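Local coordinates for protein Cry37AA1 (PDB 4RHZ) that binds calcium and pairs with Cry23Aa1, probably as the C2-fold component of a Bacillus thuringiensis binary toxin, at residues Ile10-Glu15 and Ser115-Lys120; Glu22-Ile27 and Asp78-Asp83; Gln72-Gly77 and Lys97-Pro102; Asp88-Tyr93 and Asp109-Gly114. All blocks are in the same frame, centred on the assembly; numbering follows the deposited sequence.

Contact 1 (Ile10-Glu15 and Ser115-Lys120)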
# COMPACT_ATOMS: atom_id res chain seq x y z
N ILE B 10 -13.64 -12.06 1.48
CA ILE B 10 -12.91 -12.80 0.57
C ILE B 10 -13.12 -12.22 -0.82
O ILE B 10 -14.28 -11.96 -1.21
CB ILE B 10 -13.47 -14.24 0.55
CG1 ILE B 10 -13.47 -14.86 1.99
CG2 ILE B 10 -12.78 -15.06 -0.48
CD1 ILE B 10 -14.05 -16.26 2.05
N ASN B 11 -12.02 -12.08 -1.60
CA ASN B 11 -12.09 -11.62 -2.97
C ASN B 11 -11.50 -12.59 -3.91
O ASN B 11 -10.41 -13.10 -3.65
CB ASN B 11 -11.37 -10.29 -3.07
CG ASN B 11 -12.26 -9.16 -2.66
OD1 ASN B 11 -13.14 -8.81 -3.40
ND2 ASN B 11 -12.08 -8.64 -1.45
N PHE B 12 -12.22 -12.83 -5.02
CA PHE B 12 -11.82 -13.78 -6.03
C PHE B 12 -11.36 -13.06 -7.30
O PHE B 12 -11.97 -12.11 -7.69
CB PHE B 12 -13.01 -14.66 -6.37
CG PHE B 12 -13.62 -15.39 -5.17
CD1 PHE B 12 -14.62 -14.79 -4.39
CD2 PHE B 12 -13.22 -16.72 -4.86
CE1 PHE B 12 -15.20 -15.48 -3.31
CE2 PHE B 12 -13.79 -17.42 -3.81
CZ PHE B 12 -14.80 -16.81 -3.01
N TYR B 13 -10.32 -13.55 -7.98
CA TYR B 13 -9.75 -12.89 -9.14
C TYR B 13 -9.45 -13.96 -10.15
O TYR B 13 -8.94 -15.01 -9.75
CB TYR B 13 -8.46 -12.18 -8.77
CG TYR B 13 -8.66 -11.10 -7.78
CD1 TYR B 13 -8.95 -9.78 -8.20
CD2 TYR B 13 -8.57 -11.36 -6.43
CE1 TYR B 13 -9.16 -8.71 -7.22
CE2 TYR B 13 -8.72 -10.37 -5.49
CZ TYR B 13 -9.04 -9.03 -5.88
OH TYR B 13 -9.20 -8.05 -4.88
N ASN B 14 -9.76 -13.69 -11.43
CA ASN B 14 -9.44 -14.60 -12.57
C ASN B 14 -9.49 -13.70 -13.81
O ASN B 14 -10.57 -13.30 -14.19
CB ASN B 14 -10.48 -15.71 -12.68
CG ASN B 14 -10.06 -16.92 -13.57
OD1 ASN B 14 -8.90 -17.16 -13.94
ND2 ASN B 14 -11.06 -17.72 -13.88
N GLU B 15 -8.33 -13.32 -14.36
CA GLU B 15 -8.28 -12.45 -15.55
C GLU B 15 -8.99 -13.11 -16.74
O GLU B 15 -8.65 -14.23 -17.12
CB GLU B 15 -6.85 -12.20 -15.97
CG GLU B 15 -6.65 -10.77 -16.38
CD GLU B 15 -5.32 -10.51 -17.09
OE1 GLU B 15 -5.11 -10.95 -18.21
OE2 GLU B 15 -4.51 -9.78 -16.53
N SER B 115 -5.07 -15.19 -11.54
CA SER B 115 -6.02 -16.07 -10.85
C SER B 115 -5.53 -16.33 -9.40
O SER B 115 -4.47 -16.99 -9.17
CB SER B 115 -6.12 -17.40 -11.60
OG SER B 115 -6.43 -17.22 -12.98
N TYR B 116 -6.28 -15.83 -8.41
CA TYR B 116 -5.89 -15.94 -7.01
C TYR B 116 -7.02 -15.52 -6.11
O TYR B 116 -8.02 -15.04 -6.62
CB TYR B 116 -4.69 -15.03 -6.74
CG TYR B 116 -4.91 -13.52 -6.91
CD1 TYR B 116 -5.18 -12.69 -5.83
CD2 TYR B 116 -4.72 -12.91 -8.16
CE1 TYR B 116 -5.34 -11.26 -6.02
CE2 TYR B 116 -4.88 -11.48 -8.35
CZ TYR B 116 -5.20 -10.70 -7.31
OH TYR B 116 -5.28 -9.36 -7.52
N VAL B 117 -6.86 -15.64 -4.78
CA VAL B 117 -7.89 -15.25 -3.84
C VAL B 117 -7.25 -14.46 -2.73
O VAL B 117 -6.09 -14.77 -2.41
CB VAL B 117 -8.52 -16.51 -3.21
CG1 VAL B 117 -9.52 -16.16 -2.16
CG2 VAL B 117 -9.20 -17.36 -4.27
N THR B 118 -7.95 -13.48 -2.13
CA THR B 118 -7.41 -12.83 -0.99
C THR B 118 -8.42 -12.92 0.19
O THR B 118 -9.63 -13.05 -0.03
CB THR B 118 -7.10 -11.34 -1.24
OG1 THR B 118 -8.31 -10.59 -1.35
CG2 THR B 118 -6.14 -11.08 -2.44
N ILE B 119 -7.94 -12.87 1.44
CA ILE B 119 -8.84 -12.98 2.56
C ILE B 119 -8.40 -12.02 3.60
O ILE B 119 -7.23 -11.96 3.97
CB ILE B 119 -8.80 -14.43 3.22
CG1 ILE B 119 -9.36 -15.48 2.29
CG2 ILE B 119 -9.75 -14.54 4.41
CD1 ILE B 119 -8.37 -16.22 1.64
N LYS B 120 -9.35 -11.29 4.14
CA LYS B 120 -9.09 -10.30 5.17
C LYS B 120 -10.00 -10.70 6.29
O LYS B 120 -11.05 -11.22 6.00
CB LYS B 120 -9.63 -9.00 4.58
CG LYS B 120 -9.87 -7.93 5.54
CD LYS B 120 -10.71 -6.81 4.88
CE LYS B 120 -10.80 -5.65 5.86
NZ LYS B 120 -11.79 -4.63 5.37
O HOH W 1 -7.99 -8.13 -2.69
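Backbone hydrogen bonds join Ile10-Tyr13 to Tyr116-Ile119 as antiparallel strands. Asn11 and Thr118 form one hydrogen-bonded pair, in which Thr118 N reaches Asn11 O at 2.9 Å in the carbonyl plane. Tyr13 and Tyr116 form the next, where Tyr13 N meets Tyr116 O nearly along the C=O axis, while Tyr116 N stands above the carbonyl plane of Tyr13. Aromatic stacking dominates the partly exposed face. Tyr116 holds CG in the crowded position between N and the carbonyl carbon (chi1 63°), whereas Tyr13 places CG beside its N (chi1 -63°). The rings consequently overlap as an offset stack, planes 13° apart, with Tyr116 CZ and OH over one face of Tyr13 and Tyr13 CD2 3.3 Å from Tyr116 CE1. Arg107 adds a cation-pi contact to Tyr116.

These are the two central strands of one sheet of the C2-type beta sandwich, and the face bearing Ile10, Phe12, Val117 and Ile119 is apolar and packs against the second sheet. Here Ile10 CG2 lies alongside Val117 CG1 at 3.8 Å, and Phe12 CD2 comes within 4.1 Å of Val117 CG2; Trp41 packs against Phe12.

Polar side-chain links lie apart from this core. A water bridges Tyr13 OH and Thr118 OG1. Past the paired residues, Ser115 OG donates to Asn14 OD1 over 2.7 Å, while Asn14 ND2 binds Asp89 OD2, making Asn14 a second-shell residue of the calcium site.

Contact 2 (Glu22-Ile27 and Asp78-Asp83)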
# COMPACT_ATOMS: atom_id res chain seq x y z
N GLU B 22 -16.57 -17.25 -11.47
CA GLU B 22 -17.55 -18.19 -10.98
C GLU B 22 -16.92 -19.25 -10.09
O GLU B 22 -16.82 -20.43 -10.44
CB GLU B 22 -18.33 -18.79 -12.15
CG GLU B 22 -19.39 -17.78 -12.60
CD GLU B 22 -19.36 -17.52 -14.09
OE1 GLU B 22 -19.25 -16.32 -14.46
OE2 GLU B 22 -19.45 -18.52 -14.87
N PRO B 23 -16.45 -18.81 -8.92
CA PRO B 23 -15.59 -19.77 -8.19
C PRO B 23 -16.41 -20.93 -7.60
O PRO B 23 -17.52 -20.68 -7.11
CB PRO B 23 -15.02 -18.91 -7.06
CG PRO B 23 -16.05 -17.83 -6.86
CD PRO B 23 -16.53 -17.50 -8.25
N TYR B 24 -15.92 -22.16 -7.70
CA TYR B 24 -16.47 -23.22 -6.87
C TYR B 24 -15.35 -23.89 -6.09
O TYR B 24 -14.19 -23.88 -6.52
CB TYR B 24 -17.20 -24.28 -7.69
CG TYR B 24 -16.32 -25.11 -8.60
CD1 TYR B 24 -15.82 -26.35 -8.19
CD2 TYR B 24 -16.01 -24.67 -9.91
CE1 TYR B 24 -15.01 -27.14 -9.04
CE2 TYR B 24 -15.21 -25.46 -10.77
CZ TYR B 24 -14.70 -26.67 -10.33
OH TYR B 24 -13.90 -27.45 -11.18
N GLY B 25 -15.70 -24.49 -4.95
CA GLY B 25 -14.79 -25.34 -4.15
C GLY B 25 -15.01 -24.94 -2.70
O GLY B 25 -16.16 -24.84 -2.27
N TYR B 26 -13.93 -24.64 -1.96
CA TYR B 26 -14.05 -24.24 -0.57
C TYR B 26 -12.84 -23.40 -0.19
O TYR B 26 -11.81 -23.48 -0.83
CB TYR B 26 -14.18 -25.51 0.36
CG TYR B 26 -12.94 -26.42 0.35
CD1 TYR B 26 -11.79 -26.09 1.13
CD2 TYR B 26 -12.89 -27.56 -0.45
CE1 TYR B 26 -10.65 -26.89 1.10
CE2 TYR B 26 -11.73 -28.42 -0.45
CZ TYR B 26 -10.63 -28.03 0.31
OH TYR B 26 -9.48 -28.79 0.32
N ILE B 27 -12.97 -22.65 0.90
CA ILE B 27 -11.86 -22.04 1.60
C ILE B 27 -12.07 -22.33 3.10
O ILE B 27 -13.22 -22.25 3.65
CB ILE B 27 -11.76 -20.50 1.35
CG1 ILE B 27 -11.51 -20.21 -0.17
CG2 ILE B 27 -10.65 -19.81 2.22
CD1 ILE B 27 -12.00 -18.81 -0.59
N ASP B 78 -9.27 -24.73 -2.01
CA ASP B 78 -9.32 -25.45 -3.26
C ASP B 78 -10.39 -24.73 -4.07
O ASP B 78 -11.59 -24.99 -3.91
CB ASP B 78 -9.83 -26.91 -3.03
CG ASP B 78 -9.75 -27.76 -4.29
OD1 ASP B 78 -9.68 -27.24 -5.44
OD2 ASP B 78 -9.61 -28.99 -4.12
N VAL B 79 -9.97 -23.80 -4.92
CA VAL B 79 -10.91 -22.88 -5.58
C VAL B 79 -10.64 -22.93 -7.07
O VAL B 79 -9.52 -22.72 -7.50
CB VAL B 79 -10.74 -21.42 -5.05
CG1 VAL B 79 -11.76 -20.45 -5.70
CG2 VAL B 79 -10.86 -21.40 -3.53
N LYS B 80 -11.70 -23.18 -7.81
CA LYS B 80 -11.67 -23.31 -9.24
C LYS B 80 -12.69 -22.58 -10.08
O LYS B 80 -13.80 -22.19 -9.71
CB LYS B 80 -11.75 -24.77 -9.65
CG LYS B 80 -10.60 -25.60 -9.27
CD LYS B 80 -10.81 -27.00 -9.65
CE LYS B 80 -10.04 -27.89 -8.77
NZ LYS B 80 -9.73 -29.13 -9.41
N GLU B 81 -12.24 -22.43 -11.28
CA GLU B 81 -13.03 -21.99 -12.37
C GLU B 81 -13.10 -23.03 -13.44
O GLU B 81 -12.08 -23.74 -13.94
CB GLU B 81 -12.86 -20.57 -12.84
CG GLU B 81 -14.19 -19.92 -12.96
CD GLU B 81 -14.13 -18.56 -13.57
OE1 GLU B 81 -14.08 -17.58 -12.85
OE2 GLU B 81 -14.14 -18.47 -14.78
N TYR B 82 -14.36 -22.99 -13.87
CA TYR B 82 -15.12 -23.86 -14.71
C TYR B 82 -14.47 -24.11 -16.00
O TYR B 82 -13.98 -23.24 -16.66
CB TYR B 82 -16.47 -23.19 -15.04
CG TYR B 82 -16.42 -21.67 -15.31
CD1 TYR B 82 -16.47 -20.77 -14.27
CD2 TYR B 82 -16.34 -21.15 -16.59
CE1 TYR B 82 -16.43 -19.41 -14.48
CE2 TYR B 82 -16.31 -19.77 -16.81
CZ TYR B 82 -16.36 -18.90 -15.73
OH TYR B 82 -16.32 -17.53 -15.85
N ASP B 83 -14.60 -25.35 -16.39
CA ASP B 83 -13.94 -25.95 -17.50
C ASP B 83 -14.46 -25.39 -18.80
O ASP B 83 -15.32 -26.00 -19.41
CB ASP B 83 -14.47 -27.37 -17.44
CG ASP B 83 -15.96 -27.43 -16.92
OD1 ASP B 83 -16.43 -28.49 -16.47
OD2 ASP B 83 -16.67 -26.40 -16.94
O HOH W 2 -9.42 -30.34 -1.87
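The tight side of this contact is built around Val79, whose two methyls grip different parts of segment Glu22-Ile27. Val79 CG2 lies 3.6 Å from Ile27 CG1, and Val79 CG1 meets Pro23 CB at 3.9 Å. Phe12 and Trp41 close over the same cluster, so it belongs to the buried interior. The backbone is equally snug: Tyr24 N and Lys80 O, like Lys80 N and Tyr24 O, are 2.9 Å apart in nearly straight bonds, and Tyr26 exchanges a longer pair with Asp78. Between them the chain turns a corner at Gly25. At its phi of 137° a side chain would be jammed against the preceding carbonyl and would run into Asp78 O, which suits the position to glycine.

The partly exposed side is looser and more polar. Tyr24 and Tyr26 both keep CG in the crowded position between N and the carbonyl carbon, which lays each ring across its cross-strand partner, Lys80 and Asp78 respectively. Lys80 CB sits over one face of Tyr24, 3.9 Å from the ring centroid, and Tyr24 OH is hydrogen-bonded to Asp88. Asp78 CB takes the same place on Tyr26, and a water donates to Asp78 OD2 at 2.6 Å and also bonds Tyr26 OH. Near the end of the pairing, Glu22 N points to Glu81 OE1, although the place of that oxygen is less certain. Such a division between apolar inner and aromatic-polar outer faces is that of two adjacent antiparallel strands in a beta sandwich, here the central pair of one sheet of the C2-type fold.

Contact 3 (Gln72-Gly77 and Lys97-Pro102)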
# COMPACT_ATOMS: atom_id res chain seq x y z
N GLN B 72 -3.66 -14.97 15.26
CA GLN B 72 -3.18 -15.76 14.12
C GLN B 72 -4.31 -16.53 13.45
O GLN B 72 -5.13 -17.14 14.12
CB GLN B 72 -2.12 -16.78 14.61
CG GLN B 72 -1.56 -17.75 13.57
CD GLN B 72 -0.44 -18.69 14.15
OE1 GLN B 72 0.59 -18.23 14.68
NE2 GLN B 72 -0.66 -19.99 14.04
N MET B 73 -4.29 -16.60 12.12
CA MET B 73 -5.26 -17.41 11.47
C MET B 73 -4.65 -17.85 10.19
O MET B 73 -3.92 -17.07 9.56
CB MET B 73 -6.54 -16.56 11.32
CG MET B 73 -7.65 -17.27 10.64
SD MET B 73 -9.33 -17.09 11.38
CE MET B 73 -9.37 -15.86 12.54
N CYS B 74 -4.90 -19.11 9.80
CA CYS B 74 -4.25 -19.68 8.68
C CYS B 74 -5.30 -20.07 7.70
O CYS B 74 -6.35 -20.51 8.12
CB CYS B 74 -3.41 -20.89 9.13
SG CYS B 74 -2.07 -20.44 10.27
N PHE B 75 -5.05 -19.93 6.39
CA PHE B 75 -6.15 -20.11 5.43
C PHE B 75 -5.66 -20.97 4.30
O PHE B 75 -4.47 -20.91 3.95
CB PHE B 75 -6.59 -18.75 4.84
CG PHE B 75 -7.10 -17.77 5.84
CD1 PHE B 75 -6.24 -16.83 6.41
CD2 PHE B 75 -8.45 -17.73 6.18
CE1 PHE B 75 -6.71 -15.89 7.37
CE2 PHE B 75 -8.97 -16.75 7.10
CZ PHE B 75 -8.10 -15.86 7.73
N TYR B 76 -6.56 -21.71 3.67
CA TYR B 76 -6.22 -22.38 2.40
C TYR B 76 -7.45 -22.69 1.66
O TYR B 76 -8.53 -22.70 2.25
CB TYR B 76 -5.47 -23.69 2.65
CG TYR B 76 -6.25 -24.81 3.37
CD1 TYR B 76 -6.73 -25.89 2.66
CD2 TYR B 76 -6.45 -24.80 4.76
CE1 TYR B 76 -7.38 -26.94 3.28
CE2 TYR B 76 -7.13 -25.86 5.39
CZ TYR B 76 -7.56 -26.92 4.63
OH TYR B 76 -8.20 -27.98 5.15
N GLY B 77 -7.30 -23.01 0.39
CA GLY B 77 -8.45 -23.14 -0.45
C GLY B 77 -8.19 -24.10 -1.57
O GLY B 77 -7.02 -24.28 -2.01
N LYS B 97 -1.01 -23.16 2.52
CA LYS B 97 -1.52 -22.52 3.69
C LYS B 97 -0.83 -21.19 3.93
O LYS B 97 0.43 -21.13 3.90
CB LYS B 97 -1.26 -23.41 4.94
CG LYS B 97 -2.39 -24.45 5.18
CD LYS B 97 -2.20 -25.65 4.25
CE LYS B 97 -3.20 -26.81 4.60
NZ LYS B 97 -3.29 -27.80 3.45
N VAL B 98 -1.61 -20.12 4.14
CA VAL B 98 -0.99 -18.78 4.44
C VAL B 98 -1.68 -18.20 5.63
O VAL B 98 -2.90 -18.16 5.65
CB VAL B 98 -1.07 -17.75 3.20
CG1 VAL B 98 -0.19 -16.49 3.43
CG2 VAL B 98 -0.60 -18.43 1.89
N CYS B 99 -0.92 -17.76 6.63
CA CYS B 99 -1.48 -17.23 7.86
C CYS B 99 -1.24 -15.69 7.96
O CYS B 99 -0.31 -15.18 7.39
CB CYS B 99 -0.77 -17.93 9.08
SG CYS B 99 -0.68 -19.80 8.88
N SER B 100 -2.03 -14.99 8.76
CA SER B 100 -1.74 -13.61 9.12
C SER B 100 -2.35 -13.26 10.48
O SER B 100 -3.25 -13.94 10.94
CB SER B 100 -2.39 -12.69 8.07
OG SER B 100 -3.78 -12.97 8.00
N THR B 101 -1.90 -12.17 11.07
CA THR B 101 -2.62 -11.49 12.15
C THR B 101 -3.87 -10.71 11.63
O THR B 101 -3.91 -10.36 10.47
CB THR B 101 -1.70 -10.45 12.77
OG1 THR B 101 -1.30 -9.55 11.71
CG2 THR B 101 -0.43 -11.12 13.38
N PRO B 102 -4.88 -10.44 12.48
CA PRO B 102 -6.05 -9.70 11.97
C PRO B 102 -5.63 -8.29 11.55
O PRO B 102 -4.88 -7.65 12.26
CB PRO B 102 -7.00 -9.62 13.19
CG PRO B 102 -6.12 -9.81 14.38
CD PRO B 102 -4.96 -10.66 13.95
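Cys74 and Cys99 both turn SG beside their own backbone N, anti to the carbonyl carbon (chi1 -63° and -48°), which brings the sulphurs together on one face of the sheet. The bond Cys74 SG-Cys99 SG is 2.1 Å long, with a torsion about it of 105°. A different bend serves the neighbouring pair: Lys97 folds at chi2 and then runs extended alongside Tyr76, whose CG occupies the crowded position between N and the carbonyl carbon. Lys97 CE and NZ thereby come over one ring face, NZ 4.2 Å from the Tyr76 centroid in a cation-pi contact. The ammonium is also bonded to Pro94 O, while Tyr76 OH bonds Asp37.

The disulfide is a cross-strand one, spanning a non-hydrogen-bonded pair of the antiparallel hairpin made by strands 73-81 and 89-100; Cys74 CA and Cys99 CA are only 3.8 Å apart. Hydrogen-bonded pairs flank it. On one side Ser100 N reaches Met73 O at 2.9 Å, nearly along the C=O axis; Ser100 O receives Met73 N and also the hydroxyl of Tyr121. On the other, Val98 N meets Phe75 O at 3.0 Å in the carbonyl plane, whereas Phe75 N approaches Val98 O from above its plane. Phe75 points to the opposite face from the cystine, into the sandwich interior against Phe8, Val106 and Ile119, and turns its ring edge to Val98 O.

Strand 89-100 is outermost in its sheet within this chain. Gln230 of the Cry23Aa1 chain receives Cys99 N and donates to Lys97 O, and Asn51 of that chain donates to Cys99 O.

Contact 4 (Asp88-Tyr93 and Asp109-Gly114). With CA (calcium ion), chain D.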
# COMPACT_ATOMS: atom_id res chain seq x y z
N ASP B 88 -9.94 -27.02 -15.60
CA ASP B 88 -10.42 -25.88 -14.81
C ASP B 88 -9.31 -24.89 -14.50
O ASP B 88 -8.16 -25.29 -14.34
CB ASP B 88 -11.08 -26.37 -13.51
CG ASP B 88 -12.11 -27.44 -13.76
OD1 ASP B 88 -13.33 -27.17 -13.57
OD2 ASP B 88 -11.67 -28.56 -14.15
N ASP B 89 -9.67 -23.61 -14.50
CA ASP B 89 -8.88 -22.56 -13.91
C ASP B 89 -8.69 -22.85 -12.41
O ASP B 89 -9.66 -23.23 -11.72
CB ASP B 89 -9.62 -21.22 -14.06
CG ASP B 89 -9.40 -20.57 -15.44
OD1 ASP B 89 -8.79 -21.20 -16.32
OD2 ASP B 89 -9.84 -19.41 -15.66
N ILE B 90 -7.46 -22.67 -11.90
CA ILE B 90 -7.27 -22.79 -10.47
C ILE B 90 -6.98 -21.43 -9.91
O ILE B 90 -6.06 -20.78 -10.40
CB ILE B 90 -6.18 -23.87 -10.15
CG1 ILE B 90 -6.73 -25.27 -10.56
CG2 ILE B 90 -5.87 -23.88 -8.71
CD1 ILE B 90 -5.81 -26.01 -11.28
N LEU B 91 -7.75 -21.01 -8.91
CA LEU B 91 -7.58 -19.78 -8.17
C LEU B 91 -6.85 -20.03 -6.83
O LEU B 91 -6.28 -19.05 -6.25
CB LEU B 91 -8.94 -19.13 -7.84
CG LEU B 91 -9.73 -18.33 -8.92
CD1 LEU B 91 -9.91 -19.18 -10.15
CD2 LEU B 91 -11.11 -17.77 -8.46
N ALA B 92 -6.87 -21.29 -6.33
CA ALA B 92 -6.15 -21.65 -5.07
C ALA B 92 -5.99 -23.17 -4.98
O ALA B 92 -6.91 -23.90 -5.38
CB ALA B 92 -6.87 -21.12 -3.83
N TYR B 93 -4.83 -23.61 -4.50
CA TYR B 93 -4.53 -25.00 -4.32
C TYR B 93 -4.51 -25.30 -2.83
O TYR B 93 -4.01 -24.50 -2.04
CB TYR B 93 -3.17 -25.35 -4.87
CG TYR B 93 -2.94 -25.25 -6.38
CD1 TYR B 93 -2.53 -24.05 -6.96
CD2 TYR B 93 -3.03 -26.37 -7.18
CE1 TYR B 93 -2.25 -23.95 -8.35
CE2 TYR B 93 -2.74 -26.30 -8.54
CZ TYR B 93 -2.32 -25.07 -9.12
OH TYR B 93 -2.04 -25.00 -10.49
N ASP B 109 -2.47 -18.30 -4.01
CA ASP B 109 -2.14 -18.20 -5.43
C ASP B 109 -2.74 -19.29 -6.28
O ASP B 109 -2.84 -20.46 -5.87
CB ASP B 109 -0.58 -18.15 -5.69
CG ASP B 109 0.08 -17.10 -4.86
OD1 ASP B 109 0.87 -17.42 -3.90
OD2 ASP B 109 -0.27 -15.91 -5.11
N GLY B 110 -3.05 -18.92 -7.53
CA GLY B 110 -3.67 -19.87 -8.48
C GLY B 110 -2.67 -20.30 -9.51
O GLY B 110 -1.46 -20.23 -9.27
N ASP B 111 -3.14 -20.73 -10.67
CA ASP B 111 -2.25 -21.29 -11.65
C ASP B 111 -1.75 -20.23 -12.60
O ASP B 111 -0.96 -20.53 -13.54
CB ASP B 111 -2.88 -22.52 -12.38
CG ASP B 111 -4.20 -22.17 -13.10
OD1 ASP B 111 -4.63 -20.99 -13.05
OD2 ASP B 111 -4.77 -23.07 -13.75
N GLU B 112 -2.10 -18.98 -12.33
CA GLU B 112 -1.62 -17.85 -13.16
C GLU B 112 -1.56 -16.66 -12.26
O GLU B 112 -2.26 -16.66 -11.21
CB GLU B 112 -2.60 -17.47 -14.30
CG GLU B 112 -2.90 -18.57 -15.27
CD GLU B 112 -3.69 -18.05 -16.54
OE1 GLU B 112 -4.73 -18.62 -16.84
OE2 GLU B 112 -3.27 -17.09 -17.22
N LYS B 113 -0.78 -15.64 -12.65
CA LYS B 113 -0.66 -14.47 -11.77
C LYS B 113 -1.95 -13.72 -11.56
O LYS B 113 -2.07 -13.02 -10.55
CB LYS B 113 0.42 -13.47 -12.21
CG LYS B 113 0.20 -12.86 -13.59
CD LYS B 113 1.43 -11.96 -13.99
CE LYS B 113 1.38 -11.62 -15.51
NZ LYS B 113 2.71 -11.15 -16.06
N GLY B 114 -2.88 -13.80 -12.51
CA GLY B 114 -4.14 -13.06 -12.38
C GLY B 114 -5.34 -13.91 -11.90
O GLY B 114 -6.48 -13.41 -11.83
CA CA D . -6.62 -20.16 -16.42
O HOH W 3 -2.63 -21.81 -3.70
O HOH W 4 -6.43 -19.52 -14.05
O HOH W 5 -5.73 -21.97 -16.35
O HOH W 6 -8.14 -18.03 -16.08
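One face of the Tyr93 ring carries Ile90 CG2, 3.6 Å above the plane and over the ring centre, while Gly110 O and a water lie in plane at its edge. The carboxylate of Asp111 is turned steeply to that ring, at 73°, and Asp111 CB touches Tyr93 OH at 3.2 Å. Asp111 borders the calcium site at one end of the C2-type beta sandwich, where strands of the two sheets turn corners at Leu91 and Asp111; canonical C2 domains likewise bind calcium at one end.

The direct backbone link is Asp111 N to Ile90 O, 2.9 Å long, with the donor above the carbonyl plane. In the other direction Ile90 N offers its hydrogen to both oxygens of Asp111, weakly, the shorter distance being 3.3 Å to OD2. Asp111 CG takes the crowded position between N and the carbonyl carbon (chi1 59°), which folds the carboxylate back over Ile90. Close by, Leu91 and Ala92 both face Val79 in a classic beta bulge.

Calcium is held by one carboxylate oxygen from each segment, Asp89 OD1 at 2.4 Å and Glu112 OE1 at 2.5 Å, and by three waters. Two of these waters donate to Asp111, one to each oxygen, so Asp111 is a second-shell residue that positions them. The cation probably offsets the mutual repulsion of the three acids and keeps them ionised. At the far end of the contact a single water accepts from Tyr93 N at 3.0 Å and donates to Asp109 O.

Contacts 1, 2 and 3 are antiparallel strand pairings, contact 1 in one sheet and contacts 2 and 3 in the other, where both use strand 73-81. Contact 3 is the most buried, covalently crosslinked and set against Cry23Aa1, whereas contacts 1 and 2 each have an apolar inner face and a partly exposed one rich in tyrosine. The inner faces meet: Phe12 packs on Pro23, and Ile119 on Phe75. Contact 4, farthest from the chain centre, instead bridges the two sheets with little backbone pairing, mainly through acidic groups, waters and calcium. Asn14 of contact 1 and Glu81 of contact 2 lie beside its ligand Asp89, joining core strands to the metal end.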